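Local coordinates for endoglucanase (Clostridium thermocellum, PDB 2E4T), which hydrolyses internal beta-1,4-glucosidic bonds of cellulose and xyloglucan, this chain being the family 44 catalytic part of a longer multidomain enzyme, at residues E305-K308 and A309-Q312. Numbering follows the deposited sequence.
Sequences ETNK and ARLQ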
loop_
_atom_site.group_PDB
_atom_site.type_symbol
_atom_site.label_atom_id
_atom_site.label_comp_id
_atom_site.label_asym_id
_atom_site.label_seq_id
_atom_site.Cartn_x
_atom_site.Cartn_y
_atom_site.Cartn_z
ATOM N N GLU A 305 24.705 -9.415 -6.065
ATOM C CA GLU A 305 23.763 -9.720 -7.129
ATOM C C GLU A 305 22.310 -9.584 -6.674
ATOM O O GLU A 305 21.446 -9.109 -7.442
ATOM C CB GLU A 305 24.043 -11.097 -7.753
ATOM C CG GLU A 305 25.321 -11.140 -8.544
ATOM C CD GLU A 305 25.158 -10.367 -9.846
ATOM O OE1 GLU A 305 24.087 -10.505 -10.507
ATOM O OE2 GLU A 305 26.074 -9.598 -10.198
ATOM N N THR A 306 22.021 -9.962 -5.436
ATOM C CA THR A 306 20.654 -9.709 -4.917
ATOM C C THR A 306 20.386 -8.204 -4.851
ATOM O O THR A 306 19.295 -7.733 -5.201
ATOM C CB THR A 306 20.414 -10.350 -3.553
ATOM O OG1 THR A 306 20.916 -11.689 -3.529
ATOM C CG2 THR A 306 18.953 -10.315 -3.157
ATOM N N ASN A 307 21.380 -7.466 -4.321
ATOM C CA ASN A 307 21.196 -6.006 -4.206
ATOM C C ASN A 307 20.976 -5.363 -5.585
ATOM O O ASN A 307 20.123 -4.450 -5.721
ATOM C CB ASN A 307 22.400 -5.399 -3.537
ATOM C CG ASN A 307 22.605 -5.882 -2.114
ATOM O OD1 ASN A 307 21.653 -6.368 -1.452
ATOM N ND2 ASN A 307 23.834 -5.715 -1.601
ATOM N N LYS A 308 21.721 -5.829 -6.603
ATOM C CA LYS A 308 21.549 -5.289 -7.958
ATOM C C LYS A 308 20.146 -5.631 -8.478
ATOM O O LYS A 308 19.513 -4.792 -9.136
ATOM C CB LYS A 308 22.644 -5.798 -8.872
ATOM C CG LYS A 308 23.963 -5.148 -8.586
ATOM C CD LYS A 308 25.076 -5.715 -9.460
ATOM C CE LYS A 308 26.385 -4.925 -9.224
ATOM N NZ LYS A 308 27.492 -5.550 -9.978
ATOM N N ALA A 309 19.657 -6.857 -8.220
ATOM C CA ALA A 309 18.326 -7.223 -8.671
ATOM C C ALA A 309 17.274 -6.372 -7.949
ATOM O O ALA A 309 16.237 -6.038 -8.535
ATOM C CB ALA A 309 18.064 -8.709 -8.421
ATOM N N ARG A 310 17.502 -6.053 -6.663
ATOM C CA ARG A 310 16.556 -5.200 -5.929
ATOM C C ARG A 310 16.406 -3.843 -6.608
ATOM O O ARG A 310 15.316 -3.285 -6.702
ATOM C CB ARG A 310 17.007 -5.057 -4.464
ATOM C CG ARG A 310 16.044 -4.223 -3.645
ATOM C CD ARG A 310 16.423 -4.147 -2.172
ATOM N NE ARG A 310 16.515 -5.457 -1.576
ATOM C CZ ARG A 310 17.657 -6.118 -1.313
ATOM N NH1 ARG A 310 18.857 -5.506 -1.436
ATOM N NH2 ARG A 310 17.614 -7.402 -0.919
ATOM N N LEU A 311 17.555 -3.282 -7.072
ATOM C CA LEU A 311 17.513 -1.990 -7.737
ATOM C C LEU A 311 16.689 -2.015 -9.015
ATOM O O LEU A 311 16.070 -0.988 -9.350
ATOM C CB LEU A 311 18.936 -1.511 -8.056
ATOM C CG LEU A 311 19.779 -1.143 -6.843
ATOM C CD1 LEU A 311 21.241 -0.940 -7.286
ATOM C CD2 LEU A 311 19.249 0.090 -6.134
ATOM N N GLN A 312 16.696 -3.132 -9.757
ATOM C CA GLN A 312 15.964 -3.204 -11.009
ATOM C C GLN A 312 14.507 -3.661 -10.825
ATOM O O GLN A 312 13.676 -3.394 -11.708
ATOM C CB GLN A 312 16.660 -4.146 -12.008
ATOM C CG GLN A 312 18.095 -3.719 -12.319
ATOM C CD GLN A 312 18.197 -2.299 -12.846
ATOM O OE1 GLN A 312 17.325 -1.774 -13.547
ATOM N NE2 GLN A 312 19.294 -1.632 -12.500
HETATM O O HOH W 1 20.264 -8.543 -0.626
HETATM O O HOH W 2 21.171 -3.082 -10.750
#
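A309 N donates to E305 O at 3.0 Å, and its methyl rests beside the carbonyl oxygens of E305 and T306. R310 N reaches T306 O at 2.9 Å. The R310 side chain leaves with CG anti to the backbone N (chi1 -178°) and bends at chi3, which brings the guanidinium back alongside N307. There R310 NH1 gives N307 OD1 a 2.9 Å hydrogen bond that lies close to the guanidinium plane, although the amide and guanidinium planes are turned 53° apart. A water donates to the same OD1 and accepts from R310 NH2, while T306 CG2 lies 3.9 Å from R310 NH2. The buried guanidinium is further fixed by I295 O, Y362 O and T369 OG1. L311 N bonds to N307 O at 3.1 Å; its CB and CG pack over the carbonyl oxygens of K308 and N307, and the side chain continues onto helix 368-384. Q312 N makes a weak bond to K308 O, which a second water links to Q312 NE2, an atom also bonded to E430 O. The successive i to i+4 backbone bonds are those of a short alpha-helix, 304-312, which an i to i+3 Asn-Arg side-chain hydrogen bond staples on one side and which packs against helix 368-384 of the TIM-like barrel.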